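Local atomic coordinates of 2L protein (PDB entry 3IT8), a protein that probably binds and neutralises host tumour necrosis factor, as a secreted poxvirus decoy whose N-terminal domain has an MHC class I-like fold. Residues Y5-T10 with Y64-W69; D14-G19 with Y35-R40; S71-T76 with V138-V143; T89-I94 with V110-G115. All coordinates share one frame; numbering follows the deposited sequence.

All four contacts lie in the N-terminal MHC-like domain, where helices 61-82 and 148-174 lie on one broad antiparallel sheet. Contact 1 lays helix 61-82 on strand 2-10, the middle of the group, with centres about 12 to 13 Å from those of the other three. Contact 2, nested inside the chain loop that contact 1 closes, is the open end of hairpin 18-25/28-36. Contact 3 joins the same helix to the loop before helix 148-174, and contact 4, hairpin 90-100/103-112, is nested within its loop. Contacts 1, 2 and 4 share the sheet through successive strands 18-25, 2-10 and 90-100; M73 and T76 link contact 3 to it, joining helix, sheet and loop in one MHC-like platform.

Contact 1 (Y5-T10 with Y64-W69); sequences YNYTVT and YNFNFW. With NAG (2-acetamido-2-deoxy-beta-D-glucopyranose), chain M.
Y7 and Y64 form the one direct hydrogen bond between strand 5-10 and helix 64-69: the phenol OH of Y7 donates to the backbone O of Y64 over 2.7 Å. This carbonyl oxygen lies at the edge of the Y7 ring, in its plane. A water extends the polar cluster, donating to Y7 OH (2.9 Å) and to N65 OD1, and accepting from the indole NE1 of W69 (2.8 Å).

Aromatic contacts flank this polar cluster. The edge of W69 is turned toward the face of Y7 in an inclined edge-to-face contact, with CD1 of W69 3.5 Å from CE2 of Y7 and the planes at 50°. Y7 CG lies anti to the carbonyl carbon, beside the backbone N (chi1 -64°). Nearer the start of the helix segment, Y5 and Y64 make a T-shaped (edge-to-face) pair, planes at 75°, in which CD2 and CE2 of Y64 point into the Y5 face; Y64 CE2 is 3.7 Å from Y5 CZ. The two phenols bond to other partners, Y5 OH to Y170 and Y64 OH to D23 and T31.

On the strand, N6 makes no contact with the helix segment and carries an N-linked glycan, its ND2 joined to NAG C1 by a covalent bond of 1.5 Å.

The helix therefore rests on the sheet through tyrosine and tryptophan rings whose polar atoms are buried yet satisfied: Y7 OH both donates and accepts, and one water brings it together with the side chains of N65 and W69.

Contact 2 (D14-G19 with Y35-R40); sequences DGLYDG and YNHETR
The open end of the beta hairpin formed by strands 18-25 and 28-36 is closed by G19 with Y35 and by D18 with H37, where one strand begins and the other ends. The last backbone bond here runs from Y35 N to G19 O, 2.9 Å long, and the two CA atoms of this pair are 5.0 Å apart.

Beyond it the pairing passes to side chains. H37 NE2 donates to D18 OD1 over 2.9 Å with an N-H...O angle of 150°. The acceptor lies in the plane of the imidazole, but the NE2 donor approaches OD1 from above the carboxylate plane, and the two flat groups are turned 61° apart. This His-carboxylate bond could favour a positive charge on the histidine. At the same imidazole rim, CE1 of H37 comes 3.3 Å from the backbone O of Y17.

The ring of H37 is also covered on both faces. L16 CD1 sits over one, 3.8 Å from the ring centroid in a CH-pi contact, while CB of L16 reaches H37 CE1 at 3.4 Å. CD2 of Y35 lies above the opposite face. L16 is poorly ordered, so its side of this sandwich is the less certain. After H37 the chain turns back on itself, N36 OD1 accepting from T39 N (2.6 Å) in an Asx motif.

Helix 61-82 packs alongside: Y70 stacks on Y35 and bonds through its OH to Y17 O, and the Y17 side chain lies against K74 and L77. On the side of strand 18-25 away from strand 28-36, D18 pairs through its backbone with T10 of strand 2-10.

Contact 3 (S71-T76 with V138-V143); sequences SLMKET and VGMLTV
T76, in the C-terminal half of helix 61-82, and G139, in the loop that follows strand 126-129, bring their backbones together with CA atoms 4.1 Å apart, just ahead of the short 3-10 segment 140-141. G139 has a positive phi of 49°, a conformation that favours glycine.

The polar link is made by T76. Its OG1 accepts a nearly straight bond from M140 N, 2.8 Å long with an N-H...O angle of 170°, and donates its own hydrogen bond to L72 O one turn back, 2.9 Å away. T76 OG1 is placed anti to the carbonyl carbon, beside its own backbone N; OG1 and that N reach L72 O from opposite faces of the carbonyl plane. The helix oxygen thus holds two donors, and the hydroxyl is engaged as both donor and acceptor.

M140 supplies the apolar part. Its CB rests against CD2 of L72 at 3.6 Å, and the chain then bends so that CE packs against CG of M73. The E75 carboxylate also approaches G139 CA.

M73, T76 and M140 all extend to L91 of strand 90-100, and L72 also touches V151 of helix 148-174. This meeting of a first helix, the sheet floor and the loop leading into a second helix fits the MHC-like platform, in which two helices lie on an antiparallel sheet.

Contact 4 (T89-I94 with V110-G115); sequences TSLSLI and VETANG
S92 and E111 are joined by a pair of backbone bonds, S92 N to E111 O at 2.9 Å and E111 N to S92 O at 3.0 Å. They form the hydrogen-bonded pair of this antiparallel ladder. L91 with T112 and L93 with V110 are the non-hydrogen-bonded pairs on either side. A weak bond from A113 N to S90 O (3.4 Å) follows, where the second strand runs into a type I turn from T112 to G115.

The side chains of L91, L93, V110 and T112 share one face of the sheet. CD1 of L91 meets CG1 of V110 at 3.6 Å, and CD1 of L93 touches the other branch, CG2, at 3.8 Å; each leucine crosses the valine at a slant. On the opposite face CB of S92 lies 3.9 Å from CG of E111, which CG1 of I94 also approaches. Their polar ends turn to other partners, S92 OG to T8 and E111 OE1 to Y243.

Strand 2-10 lies on the far side of strand 90-100, pairing V9 with L91 and Y7 with L93. Helix 61-82 covers the leucine face through W69, M73 and T76.

Contact 1 (Y5-T10 with Y64-W69)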
# COMPACT_ATOMS: atom_id res chain seq x y z
N TYR D 5 25.64 -21.37 -20.29
CA TYR D 5 25.63 -21.36 -21.75
C TYR D 5 27.05 -21.04 -22.23
O TYR D 5 27.67 -20.07 -21.78
CB TYR D 5 24.66 -20.29 -22.27
CG TYR D 5 23.20 -20.67 -22.17
CD1 TYR D 5 22.80 -21.84 -21.53
CD2 TYR D 5 22.21 -19.85 -22.72
CE1 TYR D 5 21.44 -22.18 -21.42
CE2 TYR D 5 20.86 -20.18 -22.61
CZ TYR D 5 20.48 -21.34 -21.96
OH TYR D 5 19.15 -21.65 -21.84
N ASN D 6 27.58 -21.85 -23.14
CA ASN D 6 28.94 -21.66 -23.65
C ASN D 6 28.93 -21.66 -25.17
O ASN D 6 28.59 -22.67 -25.78
CB ASN D 6 29.84 -22.79 -23.10
CG ASN D 6 31.30 -22.69 -23.54
OD1 ASN D 6 31.68 -21.81 -24.32
ND2 ASN D 6 32.11 -23.62 -23.03
N TYR D 7 29.26 -20.53 -25.77
CA TYR D 7 29.34 -20.45 -27.22
C TYR D 7 30.82 -20.32 -27.56
O TYR D 7 31.51 -19.47 -26.99
CB TYR D 7 28.64 -19.20 -27.76
CG TYR D 7 27.15 -19.14 -27.53
CD1 TYR D 7 26.64 -18.68 -26.32
CD2 TYR D 7 26.26 -19.46 -28.54
CE1 TYR D 7 25.27 -18.53 -26.13
CE2 TYR D 7 24.89 -19.32 -28.36
CZ TYR D 7 24.40 -18.84 -27.15
OH TYR D 7 23.05 -18.65 -26.95
N THR D 8 31.32 -21.15 -28.48
CA THR D 8 32.72 -21.06 -28.83
C THR D 8 33.06 -21.22 -30.31
O THR D 8 32.67 -22.21 -30.93
CB THR D 8 33.53 -22.11 -28.05
OG1 THR D 8 33.23 -22.00 -26.65
CG2 THR D 8 35.02 -21.89 -28.26
N VAL D 9 33.77 -20.25 -30.88
CA VAL D 9 34.22 -20.39 -32.26
C VAL D 9 35.76 -20.55 -32.18
O VAL D 9 36.44 -19.87 -31.40
CB VAL D 9 33.84 -19.19 -33.14
CG1 VAL D 9 32.38 -18.89 -32.98
CG2 VAL D 9 34.67 -17.99 -32.79
N THR D 10 36.30 -21.46 -32.99
CA THR D 10 37.74 -21.71 -33.00
C THR D 10 38.31 -21.63 -34.40
O THR D 10 37.62 -21.96 -35.37
CB THR D 10 38.03 -23.09 -32.46
OG1 THR D 10 37.11 -23.39 -31.41
CG2 THR D 10 39.43 -23.14 -31.88
N TYR D 64 18.95 -21.32 -29.50
CA TYR D 64 19.76 -20.41 -28.69
C TYR D 64 20.43 -19.30 -29.48
O TYR D 64 21.54 -18.88 -29.14
CB TYR D 64 20.84 -21.20 -27.94
CG TYR D 64 20.31 -22.37 -27.14
CD1 TYR D 64 19.78 -23.49 -27.77
CD2 TYR D 64 20.32 -22.35 -25.74
CE1 TYR D 64 19.27 -24.56 -27.04
CE2 TYR D 64 19.82 -23.40 -25.00
CZ TYR D 64 19.30 -24.51 -25.65
OH TYR D 64 18.81 -25.57 -24.92
N ASN D 65 19.75 -18.81 -30.52
CA ASN D 65 20.30 -17.75 -31.36
C ASN D 65 21.70 -18.14 -31.81
O ASN D 65 22.58 -17.28 -31.92
CB ASN D 65 20.38 -16.44 -30.58
CG ASN D 65 19.03 -15.95 -30.13
OD1 ASN D 65 18.82 -15.67 -28.96
ND2 ASN D 65 18.09 -15.83 -31.07
N PHE D 66 21.92 -19.44 -32.07
CA PHE D 66 23.24 -19.92 -32.48
C PHE D 66 23.81 -19.28 -33.75
O PHE D 66 24.94 -18.81 -33.75
CB PHE D 66 23.24 -21.43 -32.67
CG PHE D 66 24.59 -21.97 -32.98
CD1 PHE D 66 25.49 -22.23 -31.97
CD2 PHE D 66 24.99 -22.17 -34.29
CE1 PHE D 66 26.78 -22.68 -32.25
CE2 PHE D 66 26.28 -22.62 -34.59
CZ PHE D 66 27.17 -22.88 -33.57
N ASN D 67 23.04 -19.28 -34.83
CA ASN D 67 23.52 -18.69 -36.06
C ASN D 67 23.94 -17.26 -35.81
O ASN D 67 24.99 -16.84 -36.28
CB ASN D 67 22.45 -18.74 -37.15
CG ASN D 67 21.96 -20.15 -37.41
OD1 ASN D 67 22.72 -21.10 -37.32
ND2 ASN D 67 20.69 -20.28 -37.76
N PHE D 68 23.14 -16.52 -35.05
CA PHE D 68 23.47 -15.12 -34.75
C PHE D 68 24.82 -15.01 -34.07
O PHE D 68 25.71 -14.29 -34.54
CB PHE D 68 22.42 -14.49 -33.85
CG PHE D 68 22.85 -13.18 -33.26
CD1 PHE D 68 22.70 -12.00 -33.96
CD2 PHE D 68 23.45 -13.14 -31.99
CE1 PHE D 68 23.12 -10.79 -33.44
CE2 PHE D 68 23.88 -11.93 -31.44
CZ PHE D 68 23.72 -10.75 -32.18
N TRP D 69 24.99 -15.73 -32.97
CA TRP D 69 26.24 -15.68 -32.23
C TRP D 69 27.44 -16.23 -33.00
O TRP D 69 28.51 -15.62 -33.03
CB TRP D 69 26.09 -16.43 -30.90
CG TRP D 69 25.24 -15.68 -29.91
CD1 TRP D 69 24.04 -16.07 -29.38
CD2 TRP D 69 25.52 -14.38 -29.36
NE1 TRP D 69 23.55 -15.09 -28.55
CE2 TRP D 69 24.44 -14.05 -28.51
CE3 TRP D 69 26.59 -13.47 -29.50
CZ2 TRP D 69 24.39 -12.83 -27.79
CZ3 TRP D 69 26.53 -12.26 -28.79
CH2 TRP D 69 25.44 -11.96 -27.95
C1 NAG M . 33.47 -23.81 -23.51
C2 NAG M . 34.39 -24.13 -22.33
C3 NAG M . 35.83 -24.35 -22.83
C4 NAG M . 35.84 -25.47 -23.88
C5 NAG M . 34.87 -25.07 -25.00
C6 NAG M . 34.78 -26.09 -26.12
C7 NAG M . 33.61 -23.14 -20.27
C8 NAG M . 33.91 -22.16 -19.15
N2 NAG M . 34.33 -23.03 -21.38
O3 NAG M . 36.69 -24.68 -21.75
O4 NAG M . 37.17 -25.69 -24.39
O5 NAG M . 33.53 -24.88 -24.46
O6 NAG M . 33.96 -27.20 -25.75
O7 NAG M . 32.73 -23.98 -20.12
O HOH W 1 21.44 -16.26 -27.16

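Contact 2 (D14-G19 with Y35-R40)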
# COMPACT_ATOMS: atom_id res chain seq x y z
N ASP D 14 44.12 -25.18 -40.00
CA ASP D 14 44.15 -24.12 -40.99
C ASP D 14 42.88 -24.08 -41.80
O ASP D 14 42.50 -25.07 -42.45
CB ASP D 14 45.38 -24.27 -41.88
CG ASP D 14 46.66 -23.98 -41.14
OD1 ASP D 14 46.94 -24.67 -40.14
OD2 ASP D 14 47.38 -23.04 -41.54
N GLY D 15 42.19 -22.94 -41.74
CA GLY D 15 40.97 -22.77 -42.50
C GLY D 15 39.79 -22.08 -41.94
O GLY D 15 39.79 -20.89 -41.61
N LEU D 16 38.75 -22.90 -41.84
CA LEU D 16 37.46 -22.49 -41.36
C LEU D 16 37.45 -22.25 -39.86
O LEU D 16 38.40 -22.56 -39.14
CB LEU D 16 36.45 -23.56 -41.74
CG LEU D 16 36.78 -24.27 -43.06
CD1 LEU D 16 35.78 -25.39 -43.30
CD2 LEU D 16 36.76 -23.27 -44.22
N TYR D 17 36.35 -21.67 -39.39
CA TYR D 17 36.15 -21.38 -37.99
C TYR D 17 35.07 -22.32 -37.52
O TYR D 17 33.95 -22.31 -38.04
CB TYR D 17 35.68 -19.95 -37.80
CG TYR D 17 36.71 -18.90 -38.09
CD1 TYR D 17 37.03 -18.54 -39.40
CD2 TYR D 17 37.36 -18.25 -37.05
CE1 TYR D 17 37.99 -17.57 -39.65
CE2 TYR D 17 38.32 -17.28 -37.29
CZ TYR D 17 38.63 -16.95 -38.59
OH TYR D 17 39.60 -16.00 -38.83
N ASP D 18 35.39 -23.14 -36.52
CA ASP D 18 34.39 -24.05 -35.98
C ASP D 18 33.57 -23.39 -34.90
O ASP D 18 34.02 -22.45 -34.26
CB ASP D 18 35.03 -25.31 -35.41
CG ASP D 18 35.11 -26.42 -36.42
OD1 ASP D 18 34.16 -26.56 -37.22
OD2 ASP D 18 36.12 -27.16 -36.41
N GLY D 19 32.35 -23.87 -34.71
CA GLY D 19 31.49 -23.29 -33.70
C GLY D 19 30.72 -24.34 -32.93
O GLY D 19 30.19 -25.30 -33.49
N TYR D 35 28.34 -25.82 -35.66
CA TYR D 35 28.19 -25.21 -36.96
C TYR D 35 28.49 -26.20 -38.08
O TYR D 35 29.58 -26.74 -38.14
CB TYR D 35 29.14 -24.02 -37.08
CG TYR D 35 28.94 -23.24 -38.34
CD1 TYR D 35 27.81 -22.47 -38.53
CD2 TYR D 35 29.90 -23.28 -39.36
CE1 TYR D 35 27.63 -21.74 -39.70
CE2 TYR D 35 29.72 -22.56 -40.54
CZ TYR D 35 28.59 -21.79 -40.70
OH TYR D 35 28.42 -21.06 -41.86
N ASN D 36 27.49 -26.43 -38.94
CA ASN D 36 27.62 -27.34 -40.07
C ASN D 36 28.22 -26.58 -41.27
O ASN D 36 27.57 -25.68 -41.83
CB ASN D 36 26.24 -27.85 -40.44
CG ASN D 36 26.28 -28.81 -41.57
OD1 ASN D 36 26.82 -28.51 -42.63
ND2 ASN D 36 25.69 -29.98 -41.38
N HIS D 37 29.44 -26.92 -41.67
CA HIS D 37 30.10 -26.23 -42.78
C HIS D 37 29.50 -26.45 -44.15
O HIS D 37 29.61 -25.59 -45.03
CB HIS D 37 31.57 -26.60 -42.79
CG HIS D 37 32.33 -25.96 -41.68
ND1 HIS D 37 32.72 -24.64 -41.71
CD2 HIS D 37 32.71 -26.44 -40.47
CE1 HIS D 37 33.31 -24.33 -40.57
NE2 HIS D 37 33.31 -25.41 -39.80
N GLU D 38 28.87 -27.60 -44.34
CA GLU D 38 28.23 -27.91 -45.59
C GLU D 38 26.99 -27.00 -45.70
O GLU D 38 26.88 -26.23 -46.64
CB GLU D 38 27.81 -29.37 -45.59
CG GLU D 38 27.65 -29.99 -46.96
CD GLU D 38 27.32 -31.48 -46.88
OE1 GLU D 38 26.22 -31.82 -46.39
OE2 GLU D 38 28.15 -32.30 -47.31
N THR D 39 26.10 -27.08 -44.70
CA THR D 39 24.87 -26.32 -44.66
C THR D 39 25.02 -24.83 -44.35
O THR D 39 24.21 -24.01 -44.82
CB THR D 39 23.93 -26.93 -43.63
OG1 THR D 39 23.58 -28.24 -44.06
CG2 THR D 39 22.68 -26.11 -43.49
N ARG D 40 26.03 -24.48 -43.56
CA ARG D 40 26.28 -23.09 -43.18
C ARG D 40 25.37 -22.55 -42.07
O ARG D 40 25.07 -21.36 -42.03
CB ARG D 40 26.19 -22.18 -44.41
CG ARG D 40 27.27 -22.46 -45.41
CD ARG D 40 28.64 -22.29 -44.77
NE ARG D 40 29.72 -22.70 -45.67
CZ ARG D 40 30.05 -22.09 -46.81
NH1 ARG D 40 29.38 -21.02 -47.22
NH2 ARG D 40 31.03 -22.55 -47.56

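Contact 3 (S71-T76 with V138-V143)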
# COMPACT_ATOMS: atom_id res chain seq x y z
N SER D 71 28.05 -16.35 -36.14
CA SER D 71 28.44 -15.36 -37.11
C SER D 71 29.11 -14.12 -36.50
O SER D 71 30.18 -13.71 -36.92
CB SER D 71 27.23 -14.95 -37.93
OG SER D 71 27.56 -13.87 -38.77
N LEU D 72 28.46 -13.53 -35.49
CA LEU D 72 28.99 -12.34 -34.87
C LEU D 72 30.28 -12.62 -34.12
O LEU D 72 31.13 -11.76 -34.02
CB LEU D 72 27.96 -11.74 -33.92
CG LEU D 72 28.41 -10.46 -33.22
CD1 LEU D 72 28.89 -9.43 -34.23
CD2 LEU D 72 27.26 -9.94 -32.40
N MET D 73 30.43 -13.83 -33.59
CA MET D 73 31.65 -14.18 -32.87
C MET D 73 32.76 -14.44 -33.87
O MET D 73 33.92 -14.14 -33.62
CB MET D 73 31.43 -15.40 -32.01
CG MET D 73 30.49 -15.13 -30.87
SD MET D 73 30.39 -16.49 -29.74
CE MET D 73 32.09 -16.51 -29.16
N LYS D 74 32.40 -15.02 -35.00
CA LYS D 74 33.38 -15.28 -36.04
C LYS D 74 33.93 -13.91 -36.45
O LYS D 74 35.13 -13.73 -36.59
CB LYS D 74 32.69 -15.96 -37.22
CG LYS D 74 33.63 -16.30 -38.34
CD LYS D 74 32.87 -16.78 -39.54
CE LYS D 74 33.76 -16.86 -40.76
NZ LYS D 74 32.99 -17.33 -41.96
N GLU D 75 33.04 -12.94 -36.66
CA GLU D 75 33.45 -11.59 -37.05
C GLU D 75 34.40 -11.02 -36.00
O GLU D 75 35.45 -10.48 -36.33
CB GLU D 75 32.24 -10.67 -37.19
CG GLU D 75 32.58 -9.28 -37.71
CD GLU D 75 31.45 -8.28 -37.51
OE1 GLU D 75 30.31 -8.57 -37.93
OE2 GLU D 75 31.71 -7.20 -36.95
N THR D 76 34.03 -11.15 -34.73
CA THR D 76 34.83 -10.63 -33.64
C THR D 76 36.19 -11.29 -33.55
O THR D 76 37.18 -10.64 -33.27
CB THR D 76 34.12 -10.83 -32.30
OG1 THR D 76 32.85 -10.18 -32.35
CG2 THR D 76 34.97 -10.25 -31.16
N VAL D 138 36.09 -4.15 -30.85
CA VAL D 138 35.75 -4.64 -32.17
C VAL D 138 34.63 -5.66 -32.08
O VAL D 138 34.28 -6.11 -30.99
CB VAL D 138 36.97 -5.33 -32.82
CG1 VAL D 138 38.17 -4.42 -32.73
CG2 VAL D 138 37.25 -6.65 -32.13
N GLY D 139 34.07 -6.02 -33.23
CA GLY D 139 32.99 -6.98 -33.26
C GLY D 139 31.85 -6.74 -32.29
O GLY D 139 31.33 -5.63 -32.16
N MET D 140 31.47 -7.81 -31.60
CA MET D 140 30.38 -7.78 -30.63
C MET D 140 30.76 -7.01 -29.38
O MET D 140 29.95 -6.90 -28.46
CB MET D 140 30.01 -9.19 -30.22
CG MET D 140 31.11 -9.83 -29.39
SD MET D 140 30.57 -11.27 -28.47
CE MET D 140 31.51 -12.54 -29.29
N LEU D 141 31.98 -6.49 -29.33
CA LEU D 141 32.44 -5.78 -28.15
C LEU D 141 32.28 -4.26 -28.13
O LEU D 141 32.58 -3.63 -27.12
CB LEU D 141 33.89 -6.15 -27.87
CG LEU D 141 34.13 -7.63 -27.51
CD1 LEU D 141 35.62 -7.89 -27.37
CD2 LEU D 141 33.42 -7.95 -26.21
N THR D 142 31.82 -3.65 -29.23
CA THR D 142 31.65 -2.20 -29.24
C THR D 142 30.25 -1.77 -29.60
O THR D 142 29.57 -2.43 -30.36
CB THR D 142 32.56 -1.50 -30.23
OG1 THR D 142 33.84 -2.14 -30.23
CG2 THR D 142 32.73 -0.04 -29.84
N VAL D 143 29.84 -0.63 -29.06
CA VAL D 143 28.53 -0.10 -29.36
C VAL D 143 28.53 0.32 -30.83
O VAL D 143 27.48 0.45 -31.46
CB VAL D 143 28.22 1.11 -28.48
CG1 VAL D 143 26.80 1.61 -28.75
CG2 VAL D 143 28.39 0.72 -27.02

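Contact 4 (T89-I94 with V110-G115)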
# COMPACT_ATOMS: atom_id res chain seq x y z
N THR D 89 43.40 -18.36 -30.72
CA THR D 89 42.90 -19.59 -31.32
C THR D 89 41.38 -19.61 -31.36
O THR D 89 40.78 -20.02 -32.37
CB THR D 89 43.31 -20.80 -30.51
OG1 THR D 89 44.71 -20.73 -30.23
CG2 THR D 89 43.00 -22.07 -31.26
N SER D 90 40.77 -19.18 -30.26
CA SER D 90 39.31 -19.17 -30.16
C SER D 90 38.74 -18.06 -29.29
O SER D 90 39.46 -17.35 -28.60
CB SER D 90 38.84 -20.51 -29.60
OG SER D 90 39.34 -20.68 -28.29
N LEU D 91 37.41 -17.95 -29.34
CA LEU D 91 36.65 -16.95 -28.60
C LEU D 91 35.44 -17.64 -27.98
O LEU D 91 34.81 -18.50 -28.61
CB LEU D 91 36.19 -15.86 -29.56
CG LEU D 91 35.64 -14.59 -28.91
CD1 LEU D 91 36.71 -14.00 -28.00
CD2 LEU D 91 35.26 -13.59 -29.99
N SER D 92 35.12 -17.28 -26.75
CA SER D 92 33.98 -17.88 -26.06
C SER D 92 33.05 -16.88 -25.38
O SER D 92 33.50 -15.88 -24.79
CB SER D 92 34.46 -18.87 -24.98
OG SER D 92 35.08 -20.00 -25.54
N LEU D 93 31.75 -17.14 -25.47
CA LEU D 93 30.76 -16.29 -24.83
C LEU D 93 30.17 -17.11 -23.68
O LEU D 93 29.41 -18.04 -23.90
CB LEU D 93 29.66 -15.91 -25.81
CG LEU D 93 28.53 -15.12 -25.13
CD1 LEU D 93 29.11 -13.86 -24.53
CD2 LEU D 93 27.42 -14.78 -26.14
N ILE D 94 30.56 -16.78 -22.46
CA ILE D 94 30.09 -17.51 -21.28
C ILE D 94 29.00 -16.71 -20.59
O ILE D 94 29.21 -15.60 -20.14
CB ILE D 94 31.24 -17.74 -20.28
CG1 ILE D 94 32.41 -18.43 -20.97
CG2 ILE D 94 30.76 -18.58 -19.11
CD1 ILE D 94 32.03 -19.71 -21.65
N VAL D 110 33.09 -12.50 -22.09
CA VAL D 110 33.75 -13.04 -23.25
C VAL D 110 35.18 -13.36 -22.87
O VAL D 110 35.88 -12.50 -22.35
CB VAL D 110 33.76 -12.00 -24.40
CG1 VAL D 110 34.69 -12.45 -25.52
CG2 VAL D 110 32.35 -11.82 -24.93
N GLU D 111 35.60 -14.60 -23.09
CA GLU D 111 36.98 -14.97 -22.81
C GLU D 111 37.67 -15.46 -24.09
O GLU D 111 37.01 -15.84 -25.06
CB GLU D 111 37.09 -16.03 -21.71
CG GLU D 111 36.29 -17.26 -21.96
CD GLU D 111 36.46 -18.27 -20.84
OE1 GLU D 111 36.51 -17.85 -19.66
OE2 GLU D 111 36.53 -19.49 -21.15
N THR D 112 38.99 -15.42 -24.06
CA THR D 112 39.83 -15.79 -25.18
C THR D 112 40.68 -16.98 -24.77
O THR D 112 40.73 -17.32 -23.59
CB THR D 112 40.72 -14.58 -25.56
OG1 THR D 112 40.15 -13.92 -26.69
CG2 THR D 112 42.13 -14.99 -25.85
N ALA D 113 41.32 -17.64 -25.72
CA ALA D 113 42.16 -18.78 -25.38
C ALA D 113 43.28 -18.28 -24.45
O ALA D 113 43.87 -19.06 -23.70
CB ALA D 113 42.75 -19.40 -26.64
N ASN D 114 43.55 -16.98 -24.50
CA ASN D 114 44.58 -16.35 -23.69
C ASN D 114 44.08 -15.94 -22.31
O ASN D 114 44.87 -15.57 -21.44
CB ASN D 114 45.14 -15.12 -24.39
CG ASN D 114 45.61 -15.42 -25.79
OD1 ASN D 114 46.38 -16.37 -26.01
ND2 ASN D 114 45.16 -14.62 -26.75
N GLY D 115 42.76 -16.00 -22.10
CA GLY D 115 42.20 -15.64 -20.81
C GLY D 115 41.02 -14.69 -20.90
O GLY D 115 40.70 -14.20 -21.97